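Local coordinates for protein UTP-glucose-1-phosphate uridylyltransferase 2 (Trypanosoma brucei, PDB 3GUE) that probably catalyses the transfer of a uridylyl group from UTP to glucose 1-phosphate, giving UDP-glucose and diphosphate, at residues Pro95-Asp109 with Ser135-Tyr147. Residues are numbered along the deposited sequence; the frame is centred on the assembly and turned at random.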
ATOM      1  N   PRO A  95      -5.056   3.217  11.689  1.00 27.87           N
ATOM      2  CA  PRO A  95      -5.122   3.648  10.297  1.00 26.60           C
ATOM      3  C   PRO A  95      -4.230   4.846   9.936  1.00 25.97           C
ATOM      4  O   PRO A  95      -4.446   5.962  10.420  1.00 23.78           O
ATOM      5  CB  PRO A  95      -6.617   3.955  10.094  1.00 26.84           C
ATOM      6  CG  PRO A  95      -7.145   4.277  11.456  1.00 26.14           C
ATOM      7  CD  PRO A  95      -6.290   3.530  12.441  1.00 27.10           C
ATOM      8  N   LYS A  96      -3.248   4.599   9.056  1.00 25.34           N
ATOM      9  CA  LYS A  96      -2.414   5.669   8.481  1.00 24.91           C
ATOM     10  C   LYS A  96      -3.241   6.699   7.701  1.00 24.07           C
ATOM     11  O   LYS A  96      -2.826   7.817   7.563  1.00 23.57           O
ATOM     12  CB  LYS A  96      -1.334   5.072   7.575  1.00 25.63           C
ATOM     13  CG  LYS A  96      -0.352   6.070   6.987  1.00 28.31           C
ATOM     14  CD  LYS A  96       0.441   5.410   5.875  1.00 30.67           C
ATOM     15  CE  LYS A  96       1.472   4.437   6.451  1.00 33.34           C
ATOM     16  NZ  LYS A  96       1.929   3.418   5.452  1.00 36.06           N
ATOM     17  N   SER A  97      -4.414   6.322   7.219  1.00 23.80           N
ATOM     18  CA  SER A  97      -5.279   7.254   6.485  1.00 23.75           C
ATOM     19  C   SER A  97      -5.771   8.450   7.336  1.00 23.96           C
ATOM     20  O   SER A  97      -6.180   9.466   6.786  1.00 24.01           O
ATOM     21  CB  SER A  97      -6.478   6.511   5.825  1.00 23.48           C
ATOM     22  OG  SER A  97      -7.419   6.028   6.797  1.00 24.83           O
ATOM     23  N   LEU A  98      -5.754   8.303   8.666  1.00 23.23           N
ATOM     24  CA  LEU A  98      -6.178   9.358   9.586  1.00 23.58           C
ATOM     25  C   LEU A  98      -5.019  10.315   9.873  1.00 23.63           C
ATOM     26  O   LEU A  98      -5.142  11.267  10.658  1.00 23.82           O
ATOM     27  CB  LEU A  98      -6.757   8.745  10.865  1.00 22.25           C
ATOM     28  CG  LEU A  98      -8.021   7.900  10.612  1.00 23.15           C
ATOM     29  CD1 LEU A  98      -8.621   7.430  11.928  1.00 23.20           C
ATOM     30  CD2 LEU A  98      -9.041   8.664   9.782  1.00 23.20           C
ATOM     31  N   LEU A  99      -3.886  10.060   9.222  1.00 24.85           N
ATOM     32  CA  LEU A  99      -2.757  11.004   9.277  1.00 25.99           C
ATOM     33  C   LEU A  99      -3.043  12.318   8.514  1.00 25.99           C
ATOM     34  O   LEU A  99      -3.597  12.288   7.420  1.00 24.71           O
ATOM     35  CB  LEU A  99      -1.482  10.349   8.757  1.00 26.31           C
ATOM     36  CG  LEU A  99      -0.456   9.840   9.779  1.00 27.67           C
ATOM     37  CD1 LEU A  99      -1.096   8.973  10.854  1.00 29.35           C
ATOM     38  CD2 LEU A  99       0.658   9.081   9.034  1.00 26.23           C
ATOM     39  N   GLN A 100      -2.655  13.453   9.101  1.00 25.54           N
ATOM     40  CA  GLN A 100      -2.829  14.750   8.436  1.00 27.26           C
ATOM     41  C   GLN A 100      -1.867  14.829   7.258  1.00 27.24           C
ATOM     42  O   GLN A 100      -0.699  14.404   7.356  1.00 27.26           O
ATOM     43  CB  GLN A 100      -2.614  15.954   9.388  1.00 26.59           C
ATOM     44  CG  GLN A 100      -3.678  16.142  10.508  1.00 27.99           C
ATOM     45  CD  GLN A 100      -3.545  17.460  11.346  1.00 29.18           C
ATOM     46  OE1 GLN A 100      -2.476  17.779  11.911  1.00 30.25           O
ATOM     47  NE2 GLN A 100      -4.660  18.203  11.455  1.00 31.07           N
ATOM     48  N   VAL A 101      -2.355  15.395   6.155  1.00 27.49           N
ATOM     49  CA  VAL A 101      -1.608  15.464   4.893  1.00 27.03           C
ATOM     50  C   VAL A 101      -1.326  16.930   4.476  1.00 27.07           C
ATOM     51  O   VAL A 101      -0.172  17.325   4.384  1.00 24.99           O
ATOM     52  CB  VAL A 101      -2.308  14.593   3.809  1.00 28.22           C
ATOM     53  CG1 VAL A 101      -1.738  14.825   2.441  1.00 29.24           C
ATOM     54  CG2 VAL A 101      -2.116  13.131   4.135  1.00 25.57           C
ATOM     55  N   LYS A 102      -2.385  17.721   4.292  1.00 27.20           N
ATOM     56  CA  LYS A 102      -2.303  19.151   3.975  1.00 28.10           C
ATOM     57  C   LYS A 102      -3.526  19.834   4.575  1.00 28.48           C
ATOM     58  O   LYS A 102      -4.591  19.240   4.617  1.00 28.74           O
ATOM     59  CB  LYS A 102      -2.315  19.378   2.461  1.00 28.14           C
ATOM     60  CG  LYS A 102      -1.085  18.865   1.711  1.00 29.25           C
ATOM     61  CD  LYS A 102      -0.835  19.609   0.435  1.00 30.47           C
ATOM     62  CE  LYS A 102       0.513  19.254  -0.124  1.00 29.62           C
ATOM     63  NZ  LYS A 102       0.508  17.821  -0.481  1.00 34.87           N
ATOM     64  N   ASN A 103      -3.385  21.073   5.030  1.00 29.74           N
ATOM     65  CA  ASN A 103      -4.534  21.896   5.432  1.00 30.67           C
ATOM     66  C   ASN A 103      -5.427  21.350   6.569  1.00 30.45           C
ATOM     67  O   ASN A 103      -6.622  21.701   6.661  1.00 30.94           O
ATOM     68  CB  ASN A 103      -5.408  22.191   4.195  1.00 31.94           C
ATOM     69  CG  ASN A 103      -4.594  22.654   2.990  1.00 33.59           C
ATOM     70  OD1 ASN A 103      -4.683  22.064   1.906  1.00 37.08           O
ATOM     71  ND2 ASN A 103      -3.792  23.714   3.176  1.00 34.45           N
ATOM     72  N   GLY A 104      -4.881  20.490   7.424  1.00 29.51           N
ATOM     73  CA  GLY A 104      -5.719  19.747   8.378  1.00 28.51           C
ATOM     74  C   GLY A 104      -6.583  18.672   7.726  1.00 27.59           C
ATOM     75  O   GLY A 104      -7.472  18.104   8.357  1.00 27.29           O
ATOM     76  N   GLN A 105      -6.322  18.390   6.457  1.00 26.62           N
ATOM     77  CA  GLN A 105      -6.978  17.280   5.744  1.00 26.58           C
ATOM     78  C   GLN A 105      -6.130  16.007   5.840  1.00 24.85           C
ATOM     79  O   GLN A 105      -4.923  16.034   5.608  1.00 25.41           O
ATOM     80  CB  GLN A 105      -7.255  17.641   4.264  1.00 26.74           C
ATOM     81  CG  GLN A 105      -8.013  18.983   4.047  1.00 28.92           C
ATOM     82  CD  GLN A 105      -9.424  18.960   4.594  1.00 30.62           C
ATOM     83  OE1 GLN A 105      -9.649  19.174   5.787  1.00 34.26           O
ATOM     84  NE2 GLN A 105     -10.395  18.726   3.716  1.00 31.98           N
ATOM     85  N   THR A 106      -6.762  14.916   6.243  1.00 23.42           N
ATOM     86  CA  THR A 106      -6.104  13.599   6.334  1.00 22.47           C
ATOM     87  C   THR A 106      -6.150  12.935   4.956  1.00 22.79           C
ATOM     88  O   THR A 106      -6.726  13.505   4.015  1.00 22.09           O
ATOM     89  CB  THR A 106      -6.816  12.663   7.323  1.00 21.10           C
ATOM     90  OG1 THR A 106      -8.150  12.447   6.866  1.00 21.36           O
ATOM     91  CG2 THR A 106      -6.846  13.252   8.790  1.00 22.86           C
ATOM     92  N   PHE A 107      -5.599  11.720   4.863  1.00 23.25           N
ATOM     93  CA  PHE A 107      -5.622  10.929   3.619  1.00 24.38           C
ATOM     94  C   PHE A 107      -7.112  10.651   3.337  1.00 25.14           C
ATOM     95  O   PHE A 107      -7.548  10.671   2.190  1.00 24.61           O
ATOM     96  CB  PHE A 107      -4.874   9.584   3.766  1.00 24.30           C
ATOM     97  CG  PHE A 107      -3.342   9.665   3.660  1.00 23.17           C
ATOM     98  CD1 PHE A 107      -2.698   9.511   2.433  1.00 20.32           C
ATOM     99  CD2 PHE A 107      -2.557   9.846   4.801  1.00 25.59           C
ATOM    100  CE1 PHE A 107      -1.298   9.572   2.339  1.00 23.54           C
ATOM    101  CE2 PHE A 107      -1.156   9.902   4.720  1.00 24.14           C
ATOM    102  CZ  PHE A 107      -0.527   9.766   3.492  1.00 23.23           C
ATOM    103  N   LEU A 108      -7.897  10.444   4.405  1.00 25.61           N
ATOM    104  CA  LEU A 108      -9.288  10.017   4.262  1.00 26.05           C
ATOM    105  C   LEU A 108     -10.207  11.158   3.835  1.00 24.88           C
ATOM    106  O   LEU A 108     -11.180  10.932   3.111  1.00 26.18           O
ATOM    107  CB  LEU A 108      -9.791   9.295   5.537  1.00 24.89           C
ATOM    108  CG  LEU A 108     -11.101   8.486   5.484  1.00 27.71           C
ATOM    109  CD1 LEU A 108     -11.234   7.549   4.250  1.00 30.80           C
ATOM    110  CD2 LEU A 108     -11.234   7.708   6.780  1.00 26.77           C
ATOM    111  N   ASP A 109      -9.906  12.373   4.301  1.00 25.96           N
ATOM    112  CA  ASP A 109     -10.482  13.614   3.764  1.00 25.75           C
ATOM    113  C   ASP A 109     -10.327  13.662   2.259  1.00 26.57           C
ATOM    114  O   ASP A 109     -11.325  13.755   1.543  1.00 26.27           O
ATOM    115  CB  ASP A 109      -9.804  14.849   4.369  1.00 26.16           C
ATOM    116  CG  ASP A 109     -10.284  15.146   5.750  1.00 25.26           C
ATOM    117  OD1 ASP A 109     -11.527  15.287   5.920  1.00 24.66           O
ATOM    118  OD2 ASP A 109      -9.419  15.218   6.657  1.00 24.40           O
ATOM    119  N   SER A 135      -8.163  -3.306  13.439  1.00 26.50           N
ATOM    120  CA  SER A 135      -7.351  -2.189  13.949  1.00 27.79           C
ATOM    121  C   SER A 135      -7.750  -0.805  13.400  1.00 25.96           C
ATOM    122  O   SER A 135      -7.412   0.231  13.981  1.00 25.64           O
ATOM    123  CB  SER A 135      -5.879  -2.422  13.598  1.00 27.93           C
ATOM    124  OG  SER A 135      -5.317  -3.516  14.308  1.00 33.33           O
ATOM    125  N   THR A 136      -8.467  -0.799  12.283  1.00 24.38           N
ATOM    126  CA  THR A 136      -8.773   0.445  11.599  1.00 23.73           C
ATOM    127  C   THR A 136     -10.264   0.781  11.524  1.00 23.95           C
ATOM    128  O   THR A 136     -10.616   1.945  11.325  1.00 25.11           O
ATOM    129  CB  THR A 136      -8.189   0.489  10.155  1.00 22.95           C
ATOM    130  OG1 THR A 136      -8.934  -0.374   9.313  1.00 24.77           O
ATOM    131  CG2 THR A 136      -6.729   0.112  10.102  1.00 20.30           C
ATOM    132  N   SER A 137     -11.133  -0.213  11.691  1.00 24.27           N
ATOM    133  CA  SER A 137     -12.569  -0.039  11.468  1.00 24.90           C
ATOM    134  C   SER A 137     -13.256   1.047  12.311  1.00 25.80           C
ATOM    135  O   SER A 137     -13.937   1.926  11.759  1.00 25.94           O
ATOM    136  CB  SER A 137     -13.292  -1.374  11.680  1.00 24.37           C
ATOM    137  OG  SER A 137     -14.704  -1.179  11.636  1.00 26.89           O
ATOM    138  N   GLY A 138     -13.100   0.956  13.640  1.00 25.95           N
ATOM    139  CA  GLY A 138     -13.729   1.885  14.599  1.00 25.76           C
ATOM    140  C   GLY A 138     -13.323   3.351  14.465  1.00 26.00           C
ATOM    141  O   GLY A 138     -14.180   4.255  14.474  1.00 25.51           O
ATOM    142  N   GLU A 139     -12.013   3.595  14.415  1.00 26.20           N
ATOM    143  CA  GLU A 139     -11.467   4.936  14.178  1.00 26.36           C
ATOM    144  C   GLU A 139     -11.888   5.549  12.845  1.00 25.54           C
ATOM    145  O   GLU A 139     -12.147   6.760  12.769  1.00 24.44           O
ATOM    146  CB  GLU A 139      -9.930   4.920  14.244  1.00 27.07           C
ATOM    147  CG  GLU A 139      -9.388   5.007  15.643  1.00 30.10           C
ATOM    148  CD  GLU A 139      -7.985   5.524  15.671  1.00 35.13           C
ATOM    149  OE1 GLU A 139      -7.127   4.847  16.282  1.00 39.42           O
ATOM    150  OE2 GLU A 139      -7.728   6.609  15.088  1.00 36.56           O
ATOM    151  N   THR A 140     -11.892   4.722  11.797  1.00 25.52           N
ATOM    152  CA  THR A 140     -12.342   5.119  10.471  1.00 24.86           C
ATOM    153  C   THR A 140     -13.825   5.475  10.480  1.00 24.99           C
ATOM    154  O   THR A 140     -14.226   6.535   9.959  1.00 23.89           O
ATOM    155  CB  THR A 140     -12.085   4.000   9.383  1.00 24.22           C
ATOM    156  OG1 THR A 140     -10.692   3.731   9.290  1.00 23.43           O
ATOM    157  CG2 THR A 140     -12.536   4.439   8.032  1.00 25.42           C
ATOM    158  N   LYS A 141     -14.642   4.604  11.085  1.00 24.67           N
ATOM    159  CA  LYS A 141     -16.071   4.870  11.182  1.00 24.23           C
ATOM    160  C   LYS A 141     -16.320   6.198  11.893  1.00 25.32           C
ATOM    161  O   LYS A 141     -17.074   7.032  11.382  1.00 24.84           O
ATOM    162  CB  LYS A 141     -16.826   3.739  11.901  1.00 24.63           C
ATOM    163  CG  LYS A 141     -18.341   3.941  11.860  1.00 22.73           C
ATOM    164  CD  LYS A 141     -19.135   2.747  12.386  1.00 23.52           C
ATOM    165  CE  LYS A 141     -20.581   3.072  12.336  1.00 24.84           C
ATOM    166  NZ  LYS A 141     -21.397   1.834  12.358  1.00 24.69           N
ATOM    167  N   ASN A 142     -15.655   6.419  13.035  1.00 25.58           N
ATOM    168  CA  ASN A 142     -15.922   7.636  13.804  1.00 26.41           C
ATOM    169  C   ASN A 142     -15.440   8.885  13.077  1.00 26.46           C
ATOM    170  O   ASN A 142     -16.136   9.912  13.102  1.00 26.13           O
ATOM    171  CB  ASN A 142     -15.383   7.579  15.234  1.00 27.20           C
ATOM    172  CG  ASN A 142     -16.245   8.401  16.212  1.00 29.09           C
ATOM    173  OD1 ASN A 142     -17.376   7.998  16.560  1.00 33.15           O
ATOM    174  ND2 ASN A 142     -15.728   9.561  16.640  1.00 27.13           N
ATOM    175  N   PHE A 143     -14.277   8.785  12.413  1.00 25.65           N
ATOM    176  CA  PHE A 143     -13.802   9.865  11.541  1.00 25.75           C
ATOM    177  C   PHE A 143     -14.826  10.271  10.476  1.00 25.69           C
ATOM    178  O   PHE A 143     -15.043  11.468  10.212  1.00 25.69           O
ATOM    179  CB  PHE A 143     -12.466   9.551  10.854  1.00 25.48           C
ATOM    180  CG  PHE A 143     -11.955  10.708  10.004  1.00 25.17           C
ATOM    181  CD1 PHE A 143     -11.131  11.673  10.557  1.00 24.82           C
ATOM    182  CD2 PHE A 143     -12.341  10.844   8.665  1.00 25.48           C
ATOM    183  CE1 PHE A 143     -10.690  12.754   9.810  1.00 23.89           C
ATOM    184  CE2 PHE A 143     -11.908  11.927   7.914  1.00 27.57           C
ATOM    185  CZ  PHE A 143     -11.077  12.891   8.494  1.00 24.66           C
ATOM    186  N   LEU A 144     -15.427   9.284   9.836  1.00 25.26           N
ATOM    187  CA  LEU A 144     -16.380   9.574   8.755  1.00 25.53           C
ATOM    188  C   LEU A 144     -17.708  10.222   9.183  1.00 25.12           C
ATOM    189  O   LEU A 144     -18.535  10.497   8.326  1.00 25.01           O
ATOM    190  CB  LEU A 144     -16.600   8.343   7.856  1.00 25.32           C
ATOM    191  CG  LEU A 144     -15.377   7.905   7.016  1.00 28.50           C
ATOM    192  CD1 LEU A 144     -15.602   6.557   6.303  1.00 28.29           C
ATOM    193  CD2 LEU A 144     -14.918   9.009   6.020  1.00 26.86           C
ATOM    194  N   ARG A 145     -17.907  10.475  10.488  1.00 25.11           N
ATOM    195  CA  ARG A 145     -19.030  11.275  10.968  1.00 25.58           C
ATOM    196  C   ARG A 145     -19.079  12.626  10.268  1.00 25.75           C
ATOM    197  O   ARG A 145     -20.159  13.129   9.982  1.00 25.54           O
ATOM    198  CB  ARG A 145     -18.965  11.510  12.476  1.00 25.58           C
ATOM    199  CG  ARG A 145     -19.419  10.341  13.300  1.00 24.73           C
ATOM    200  CD  ARG A 145     -19.644  10.743  14.737  1.00 25.63           C
ATOM    201  NE  ARG A 145     -19.858   9.566  15.573  1.00 23.87           N
ATOM    202  CZ  ARG A 145     -21.041   8.995  15.748  1.00 26.27           C
ATOM    203  NH1 ARG A 145     -22.121   9.484  15.133  1.00 27.42           N
ATOM    204  NH2 ARG A 145     -21.152   7.939  16.543  1.00 28.39           N
ATOM    205  N   LYS A 146     -17.887  13.181  10.012  1.00 25.08           N
ATOM    206  CA  LYS A 146     -17.671  14.369   9.192  1.00 24.92           C
ATOM    207  C   LYS A 146     -18.265  14.276   7.780  1.00 24.70           C
ATOM    208  O   LYS A 146     -18.584  15.290   7.206  1.00 23.05           O
ATOM    209  CB  LYS A 146     -16.163  14.627   9.081  1.00 24.70           C
ATOM    210  CG  LYS A 146     -15.774  15.908   8.398  1.00 24.75           C
ATOM    211  CD  LYS A 146     -14.246  15.986   8.334  1.00 24.19           C
ATOM    212  CE  LYS A 146     -13.779  17.371   7.961  1.00 21.19           C
ATOM    213  NZ  LYS A 146     -12.302  17.290   7.816  1.00 25.46           N
ATOM    214  N   TYR A 147     -18.372  13.066   7.223  1.00 25.00           N
ATOM    215  CA  TYR A 147     -18.994  12.869   5.893  1.00 25.80           C
ATOM    216  C   TYR A 147     -20.296  12.058   5.976  1.00 26.94           C
ATOM    217  O   TYR A 147     -20.300  10.851   5.726  1.00 27.18           O
ATOM    218  CB  TYR A 147     -17.988  12.273   4.885  1.00 25.44           C
ATOM    219  CG  TYR A 147     -16.755  13.138   4.690  1.00 22.97           C
ATOM    220  CD1 TYR A 147     -16.794  14.258   3.852  1.00 23.29           C
ATOM    221  CD2 TYR A 147     -15.554  12.842   5.340  1.00 23.14           C
ATOM    222  CE1 TYR A 147     -15.659  15.078   3.665  1.00 21.45           C
ATOM    223  CE2 TYR A 147     -14.425  13.646   5.179  1.00 22.15           C
ATOM    224  CZ  TYR A 147     -14.478  14.753   4.334  1.00 22.52           C
ATOM    225  OH  TYR A 147     -13.377  15.547   4.182  1.00 23.24           O
TER
HETATM  226  O   HOH W   1      -9.433  16.226   9.060  1.00 24.61           O
HETATM  227  O   HOH W   2     -12.008  20.288   7.653  1.00 30.21           O
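Pro95 and Thr136 bring the backbones closest, CA to CA 5.0 Å, and the separation has grown to 8.4 Å between the CA atoms of Leu108 and Leu144, where side chains bridge the distance. Pro95 CB lies 3.8 Å from Thr136 CB, while Thr136 OG1 is hydrogen-bonded to Asn83 O. With CG anti to the backbone N (chi1 -177°), the Phe143 ring is carried across to the other segment, where Leu98 CD2 and Leu108 CD2 both approach it obliquely from one side, Leu98 CD2 3.6 Å from Phe143 CG. Leu108 CG also rests against Leu144 CD2, and both leucines touch Leu130 of the central sheet of this GT-A-type nucleotidyltransferase domain. Thr106 and Asp109 form the capping box that starts helix 107-122: Thr106 OG1, at the N-cap, accepts Asp109 N at 3.1 Å, and in return Asp109 OD2 takes Thr106 N on its anti lone pair, nearly straight at 170°, and Thr106 OG1 from above the carboxylate plane; the same oxygen sits at the edge of the Phe143 ring. The other oxygen, Asp109 OD1, accepts Tyr147 OH at 2.6 Å on its anti lone pair and Lys146 NZ at 2.9 Å on the syn side, 34° out of plane, a salt bridge. One turn after Thr136, Thr140 OG1 donates to Thr136 O and also bonds Asn83 ND2, and Ser97 OG bonds Asn83 OD1, linking both segments to a UDP-glucose-binding residue.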